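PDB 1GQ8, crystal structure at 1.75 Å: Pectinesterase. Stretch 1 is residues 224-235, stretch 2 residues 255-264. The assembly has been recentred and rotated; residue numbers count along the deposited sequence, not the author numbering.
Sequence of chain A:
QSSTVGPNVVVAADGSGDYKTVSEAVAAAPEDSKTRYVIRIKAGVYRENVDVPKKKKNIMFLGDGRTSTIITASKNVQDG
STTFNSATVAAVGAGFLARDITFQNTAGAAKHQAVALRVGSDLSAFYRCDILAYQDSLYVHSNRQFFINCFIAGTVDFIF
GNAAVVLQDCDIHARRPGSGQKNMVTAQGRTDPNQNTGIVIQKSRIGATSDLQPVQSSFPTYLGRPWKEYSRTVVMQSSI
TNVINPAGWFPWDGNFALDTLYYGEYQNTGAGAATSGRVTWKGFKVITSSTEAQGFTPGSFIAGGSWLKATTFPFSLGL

Stretch 1 224-235: GRPWKEYSRTVV
Stretch 2 255-264: NFALDTLYYG

Two stretches of pectinesterase meet as neighbouring parallel strands, extended at their N-terminal ends by a loop-to-loop contact, and together bury 799 Å². Strands 232-235 and 262-264 run in the same direction, 3° apart and 4.9 Å at closest approach, pairing R232 with Y262, T233 with Y263 and V234 with G264 (CA to CA 4.9, 5.1 and 4.9 Å). All six residues have extended backbones, phi -118 to -139° and psi 101 to 153°. The hydrogen bonds alternate between strands, as parallel pairing requires: Y262 N to S231 O 3.0 Å, T233 N to Y262 O 3.2 Å, G264 N to T233 O 3.2 Å and V235 N to G264 O 3.1 Å. R232, V234 and Y262 share one face; there Y262 (chi1 179°, chi2 -80°) brings CE1 to 3.9 Å from CG2 of V234 (chi1 t), at the ring edge. T233 (m) and Y263 (chi1 -74°, chi2 -16°) take the other face. The Y263 ring reaches back along stretch 1, so its OH lies 2.9 Å from S231 OG, a hydrogen bond whose proton is not settled, and 3.1 Å from P226 N, which has no hydrogen to share. A water lies 3.1 Å from T233 OG1 and 3.2 Å from Y263 OH.

Before the strands, K228-S231 forms a type I turn, closed by S231 N to K228 O at 3.3 Å, and N255-L258 a type II turn with A257 at phi 69°, psi -7°. P226 CB packs on A257 CB at 4.0 Å and L261 CD2 at 3.8 Å. The F256 ring (chi1 t, chi2 70°) meets P226 O edge-on, 3.7 Å from CE2. T260 (p) donates from OG1 to E229 O at 2.9 Å; a water bridges this OG1 (2.8 Å) and E229 OE2 (3.1 Å).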

ATOM      1  N   GLY A 224      -6.514  11.961   4.034  1.00  5.41           N
ATOM      2  CA  GLY A 224      -6.363  11.155   5.246  1.00  5.09           C
ATOM      3  C   GLY A 224      -6.971  11.702   6.539  1.00  5.65           C
ATOM      4  O   GLY A 224      -7.448  12.840   6.571  1.00  4.17           O
ATOM      5  N   ARG A 225      -6.976  10.874   7.590  1.00  5.76           N
ATOM      6  CA  ARG A 225      -7.473  11.246   8.930  1.00  5.58           C
ATOM      7  C   ARG A 225      -6.551  10.589   9.981  1.00  5.74           C
ATOM      8  O   ARG A 225      -6.061   9.480   9.774  1.00  5.15           O
ATOM      9  CB  ARG A 225      -8.952  10.827   9.131  1.00  5.78           C
ATOM     10  CG  ARG A 225      -9.306   9.342   8.926  1.00  6.32           C
ATOM     11  CD  ARG A 225     -10.795   9.090   9.253  1.00  7.96           C
ATOM     12  NE  ARG A 225     -11.206   7.697   9.057  1.00  6.86           N
ATOM     13  CZ  ARG A 225     -12.379   7.195   9.442  1.00 11.09           C
ATOM     14  NH1 ARG A 225     -13.271   7.966  10.050  1.00 11.53           N
ATOM     15  NH2 ARG A 225     -12.665   5.914   9.217  1.00  9.46           N
ATOM     16  N   PRO A 226      -6.299  11.271  11.120  1.00  6.61           N
ATOM     17  CA  PRO A 226      -5.419  10.763  12.189  1.00  6.34           C
ATOM     18  C   PRO A 226      -5.894   9.650  13.130  1.00  8.32           C
ATOM     19  O   PRO A 226      -6.458   9.918  14.192  1.00  8.05           O
ATOM     20  CB  PRO A 226      -5.048  12.035  12.948  1.00  6.69           C
ATOM     21  CG  PRO A 226      -6.329  12.819  12.886  1.00  6.40           C
ATOM     22  CD  PRO A 226      -6.781  12.629  11.437  1.00  6.77           C
ATOM     23  N   TRP A 227      -5.620   8.404  12.744  1.00  8.13           N
ATOM     24  CA  TRP A 227      -5.994   7.219  13.523  1.00  9.04           C
ATOM     25  C   TRP A 227      -5.358   7.246  14.919  1.00  9.42           C
ATOM     26  O   TRP A 227      -6.018   6.923  15.913  1.00  9.54           O
ATOM     27  CB  TRP A 227      -5.565   5.954  12.753  1.00  9.93           C
ATOM     28  CG  TRP A 227      -5.975   4.625  13.357  1.00 11.61           C
ATOM     29  CD1 TRP A 227      -6.977   4.400  14.260  1.00 12.83           C
ATOM     30  CD2 TRP A 227      -5.421   3.335  13.047  1.00 12.07           C
ATOM     31  NE1 TRP A 227      -7.083   3.052  14.530  1.00 12.62           N
ATOM     32  CE2 TRP A 227      -6.139   2.377  13.799  1.00 13.39           C
ATOM     33  CE3 TRP A 227      -4.389   2.897  12.204  1.00 11.63           C
ATOM     34  CZ2 TRP A 227      -5.858   1.003  13.734  1.00 14.24           C
ATOM     35  CZ3 TRP A 227      -4.107   1.529  12.137  1.00 14.12           C
ATOM     36  CH2 TRP A 227      -4.842   0.600  12.901  1.00 14.09           C
ATOM     37  N   LYS A 228      -4.085   7.631  14.992  1.00  8.10           N
ATOM     38  CA  LYS A 228      -3.381   7.704  16.276  1.00  9.73           C
ATOM     39  C   LYS A 228      -2.812   9.103  16.549  1.00  8.86           C
ATOM     40  O   LYS A 228      -2.660   9.916  15.637  1.00  8.15           O
ATOM     41  CB  LYS A 228      -2.269   6.653  16.337  1.00  9.25           C
ATOM     42  CG  LYS A 228      -2.764   5.213  16.190  1.00 12.39           C
ATOM     43  CD  LYS A 228      -3.705   4.804  17.317  1.00 12.79           C
ATOM     44  CE  LYS A 228      -4.253   3.397  17.094  1.00 15.38           C
ATOM     45  NZ  LYS A 228      -5.151   2.943  18.199  1.00 17.19           N
ATOM     46  N   GLU A 229      -2.490   9.361  17.815  1.00  9.75           N
ATOM     47  CA  GLU A 229      -1.993  10.659  18.278  1.00  9.70           C
ATOM     48  C   GLU A 229      -0.845  11.357  17.539  1.00  8.85           C
ATOM     49  O   GLU A 229      -0.826  12.589  17.455  1.00  7.49           O
ATOM     50  CB  GLU A 229      -1.648  10.551  19.770  1.00 12.96           C
ATOM     51  CG  GLU A 229      -1.215  11.856  20.420  1.00 17.32           C
ATOM     52  CD  GLU A 229      -1.313  11.805  21.931  1.00 20.84           C
ATOM     53  OE1 GLU A 229      -0.847  10.811  22.526  1.00 20.76           O
ATOM     54  OE2 GLU A 229      -1.852  12.762  22.525  1.00 23.34           O
ATOM     55  N   TYR A 230       0.108  10.593  17.013  1.00  7.13           N
ATOM     56  CA  TYR A 230       1.243  11.192  16.310  1.00  7.46           C
ATOM     57  C   TYR A 230       1.318  10.827  14.823  1.00  6.09           C
ATOM     58  O   TYR A 230       2.405  10.689  14.258  1.00  6.73           O
ATOM     59  CB  TYR A 230       2.549  10.819  17.028  1.00  7.52           C
ATOM     60  CG  TYR A 230       2.693  11.476  18.392  1.00 10.43           C
ATOM     61  CD1 TYR A 230       3.178  12.779  18.513  1.00 11.35           C
ATOM     62  CD2 TYR A 230       2.291  10.816  19.552  1.00 10.62           C
ATOM     63  CE1 TYR A 230       3.256  13.410  19.759  1.00 13.86           C
ATOM     64  CE2 TYR A 230       2.362  11.437  20.801  1.00 13.36           C
ATOM     65  CZ  TYR A 230       2.844  12.735  20.895  1.00 13.26           C
ATOM     66  OH  TYR A 230       2.902  13.359  22.125  1.00 17.76           O
ATOM     67  N   SER A 231       0.151  10.696  14.201  1.00  4.92           N
ATOM     68  CA  SER A 231       0.017  10.370  12.775  1.00  5.22           C
ATOM     69  C   SER A 231       0.966  11.226  11.907  1.00  5.54           C
ATOM     70  O   SER A 231       1.064  12.443  12.107  1.00  5.40           O
ATOM     71  CB  SER A 231      -1.442  10.610  12.357  1.00  5.84           C
ATOM     72  OG  SER A 231      -1.770   9.996  11.120  1.00  6.80           O
ATOM     73  N   ARG A 232       1.657  10.598  10.952  1.00  4.39           N
ATOM     74  CA  ARG A 232       2.595  11.310  10.067  1.00  4.62           C
ATOM     75  C   ARG A 232       2.496  10.851   8.602  1.00  4.98           C
ATOM     76  O   ARG A 232       2.843   9.714   8.268  1.00  4.97           O
ATOM     77  CB  ARG A 232       4.039  11.144  10.578  1.00  4.95           C
ATOM     78  CG  ARG A 232       5.094  11.850   9.718  1.00  6.03           C
ATOM     79  CD  ARG A 232       6.435  12.059  10.440  1.00  8.21           C
ATOM     80  NE  ARG A 232       7.114  10.810  10.783  1.00  8.92           N
ATOM     81  CZ  ARG A 232       8.312  10.742  11.359  1.00 11.33           C
ATOM     82  NH1 ARG A 232       8.977  11.857  11.656  1.00 12.55           N
ATOM     83  NH2 ARG A 232       8.845   9.561  11.653  1.00  9.06           N
ATOM     84  N   THR A 233       2.039  11.753   7.732  1.00  4.54           N
ATOM     85  CA  THR A 233       1.853  11.457   6.304  1.00  4.78           C
ATOM     86  C   THR A 233       2.312  12.625   5.420  1.00  4.97           C
ATOM     87  O   THR A 233       2.044  13.786   5.738  1.00  5.22           O
ATOM     88  CB  THR A 233       0.362  11.174   6.016  1.00  4.81           C
ATOM     89  OG1 THR A 233      -0.091  10.107   6.863  1.00  5.36           O
ATOM     90  CG2 THR A 233       0.149  10.792   4.553  1.00  6.03           C
ATOM     91  N   VAL A 234       2.993  12.315   4.315  1.00  3.80           N
ATOM     92  CA  VAL A 234       3.491  13.338   3.384  1.00  5.11           C
ATOM     93  C   VAL A 234       3.173  13.025   1.915  1.00  5.99           C
ATOM     94  O   VAL A 234       3.320  11.887   1.473  1.00  4.70           O
ATOM     95  CB  VAL A 234       5.039  13.511   3.513  1.00  6.12           C
ATOM     96  CG1 VAL A 234       5.572  14.397   2.390  1.00  4.25           C
ATOM     97  CG2 VAL A 234       5.393  14.123   4.863  1.00  5.75           C
ATOM     98  N   VAL A 235       2.737  14.042   1.166  1.00  4.91           N
ATOM     99  CA  VAL A 235       2.431  13.907  -0.266  1.00  5.82           C
ATOM    100  C   VAL A 235       3.296  14.949  -0.990  1.00  6.33           C
ATOM    101  O   VAL A 235       3.142  16.150  -0.757  1.00  4.52           O
ATOM    102  CB  VAL A 235       0.932  14.192  -0.565  1.00  5.64           C
ATOM    103  CG1 VAL A 235       0.666  14.088  -2.066  1.00  7.14           C
ATOM    104  CG2 VAL A 235       0.051  13.206   0.189  1.00  6.75           C
ATOM    105  N   ASN A 255     -10.985  17.308  18.478  1.00 14.90           N
ATOM    106  CA  ASN A 255      -9.651  17.904  18.461  1.00 15.25           C
ATOM    107  C   ASN A 255      -8.524  16.885  18.676  1.00 13.77           C
ATOM    108  O   ASN A 255      -7.368  17.262  18.843  1.00 13.51           O
ATOM    109  CB  ASN A 255      -9.571  19.006  19.530  1.00 18.68           C
ATOM    110  CG  ASN A 255      -8.370  19.922  19.349  1.00 21.87           C
ATOM    111  OD1 ASN A 255      -8.219  20.570  18.313  1.00 23.41           O
ATOM    112  ND2 ASN A 255      -7.513  19.984  20.362  1.00 22.97           N
ATOM    113  N   PHE A 256      -8.863  15.598  18.666  1.00 13.51           N
ATOM    114  CA  PHE A 256      -7.869  14.538  18.859  1.00 11.84           C
ATOM    115  C   PHE A 256      -6.723  14.602  17.843  1.00 11.23           C
ATOM    116  O   PHE A 256      -6.956  14.602  16.633  1.00 11.18           O
ATOM    117  CB  PHE A 256      -8.537  13.155  18.761  1.00  9.70           C
ATOM    118  CG  PHE A 256      -7.573  11.992  18.898  1.00 10.50           C
ATOM    119  CD1 PHE A 256      -6.974  11.699  20.121  1.00 12.30           C
ATOM    120  CD2 PHE A 256      -7.256  11.201  17.795  1.00 10.74           C
ATOM    121  CE1 PHE A 256      -6.072  10.636  20.248  1.00 11.89           C
ATOM    122  CE2 PHE A 256      -6.354  10.134  17.906  1.00 11.68           C
ATOM    123  CZ  PHE A 256      -5.761   9.852  19.136  1.00 11.29           C
ATOM    124  N   ALA A 257      -5.492  14.670  18.350  1.00 10.46           N
ATOM    125  CA  ALA A 257      -4.282  14.680  17.524  1.00  9.19           C
ATOM    126  C   ALA A 257      -3.976  15.900  16.651  1.00  9.22           C
ATOM    127  O   ALA A 257      -2.897  15.972  16.069  1.00  7.93           O
ATOM    128  CB  ALA A 257      -4.263  13.424  16.646  1.00  8.49           C
ATOM    129  N   LEU A 258      -4.887  16.862  16.565  1.00 10.13           N
ATOM    130  CA  LEU A 258      -4.659  18.018  15.697  1.00  9.57           C
ATOM    131  C   LEU A 258      -3.427  18.879  15.997  1.00 10.98           C
ATOM    132  O   LEU A 258      -2.896  19.534  15.095  1.00  8.34           O
ATOM    133  CB  LEU A 258      -5.917  18.896  15.655  1.00 10.27           C
ATOM    134  CG  LEU A 258      -7.227  18.165  15.320  1.00 10.03           C
ATOM    135  CD1 LEU A 258      -8.321  19.188  15.047  1.00  9.99           C
ATOM    136  CD2 LEU A 258      -7.041  17.258  14.105  1.00  9.72           C
ATOM    137  N   ASP A 259      -2.962  18.875  17.243  1.00 11.79           N
ATOM    138  CA  ASP A 259      -1.792  19.674  17.610  1.00 12.60           C
ATOM    139  C   ASP A 259      -0.473  18.904  17.568  1.00 11.70           C
ATOM    140  O   ASP A 259       0.598  19.511  17.581  1.00 11.57           O
ATOM    141  CB  ASP A 259      -1.968  20.268  19.014  1.00 15.98           C
ATOM    142  CG  ASP A 259      -3.063  21.317  19.078  1.00 19.94           C
ATOM    143  OD1 ASP A 259      -2.975  22.318  18.337  1.00 19.71           O
ATOM    144  OD2 ASP A 259      -4.011  21.144  19.874  1.00 22.88           O
ATOM    145  N   THR A 260      -0.544  17.574  17.511  1.00  9.90           N
ATOM    146  CA  THR A 260       0.662  16.746  17.508  1.00  8.93           C
ATOM    147  C   THR A 260       0.976  15.962  16.222  1.00  7.94           C
ATOM    148  O   THR A 260       2.080  15.429  16.076  1.00  8.57           O
ATOM    149  CB  THR A 260       0.632  15.759  18.696  1.00  9.38           C
ATOM    150  OG1 THR A 260      -0.654  15.129  18.764  1.00  9.83           O
ATOM    151  CG2 THR A 260       0.899  16.497  20.005  1.00 11.16           C
ATOM    152  N   LEU A 261       0.024  15.886  15.297  1.00  6.57           N
ATOM    153  CA  LEU A 261       0.256  15.175  14.034  1.00  6.46           C
ATOM    154  C   LEU A 261       1.156  16.005  13.102  1.00  6.31           C
ATOM    155  O   LEU A 261       1.434  17.174  13.379  1.00  5.81           O
ATOM    156  CB  LEU A 261      -1.089  14.877  13.340  1.00  5.57           C
ATOM    157  CG  LEU A 261      -2.017  16.036  12.934  1.00  5.85           C
ATOM    158  CD1 LEU A 261      -1.491  16.726  11.676  1.00  4.13           C
ATOM    159  CD2 LEU A 261      -3.426  15.495  12.669  1.00  6.09           C
ATOM    160  N   TYR A 262       1.629  15.389  12.018  1.00  5.45           N
ATOM    161  CA  TYR A 262       2.458  16.076  11.020  1.00  5.34           C
ATOM    162  C   TYR A 262       1.999  15.641   9.628  1.00  6.23           C
ATOM    163  O   TYR A 262       2.318  14.537   9.180  1.00  5.79           O
ATOM    164  CB  TYR A 262       3.958  15.747  11.201  1.00  5.52           C
ATOM    165  CG  TYR A 262       4.902  16.407  10.187  1.00  5.80           C
ATOM    166  CD1 TYR A 262       5.061  15.888   8.899  1.00  5.73           C
ATOM    167  CD2 TYR A 262       5.634  17.549  10.526  1.00  6.21           C
ATOM    168  CE1 TYR A 262       5.932  16.491   7.970  1.00  7.63           C
ATOM    169  CE2 TYR A 262       6.506  18.158   9.609  1.00  7.57           C
ATOM    170  CZ  TYR A 262       6.651  17.624   8.333  1.00  7.03           C
ATOM    171  OH  TYR A 262       7.516  18.216   7.431  1.00  5.94           O
ATOM    172  N   TYR A 263       1.223  16.501   8.968  1.00  5.24           N
ATOM    173  CA  TYR A 263       0.724  16.241   7.613  1.00  5.54           C
ATOM    174  C   TYR A 263       1.312  17.337   6.708  1.00  6.54           C
ATOM    175  O   TYR A 263       0.980  18.514   6.865  1.00  7.57           O
ATOM    176  CB  TYR A 263      -0.818  16.300   7.573  1.00  6.56           C
ATOM    177  CG  TYR A 263      -1.549  15.114   8.200  1.00  4.86           C
ATOM    178  CD1 TYR A 263      -0.889  13.913   8.467  1.00  6.13           C
ATOM    179  CD2 TYR A 263      -2.920  15.178   8.465  1.00  6.28           C
ATOM    180  CE1 TYR A 263      -1.579  12.803   8.979  1.00  5.63           C
ATOM    181  CE2 TYR A 263      -3.621  14.076   8.975  1.00  4.89           C
ATOM    182  CZ  TYR A 263      -2.942  12.891   9.226  1.00  4.97           C
ATOM    183  OH  TYR A 263      -3.627  11.790   9.704  1.00  6.93           O
ATOM    184  N   GLY A 264       2.179  16.956   5.768  1.00  5.32           N
ATOM    185  CA  GLY A 264       2.802  17.949   4.899  1.00  5.52           C
ATOM    186  C   GLY A 264       2.686  17.748   3.396  1.00  4.08           C
ATOM    187  O   GLY A 264       2.554  16.616   2.923  1.00  3.04           O
TER
HETATM  188  O   HOH W   1      -2.332  15.478  21.031  1.00 31.13           O
HETATM  189  O   HOH W   2       3.733  13.688  14.417  1.00 16.91           O
HETATM  190  O   HOH W   3      -3.021   9.535   7.584  1.00  5.59           O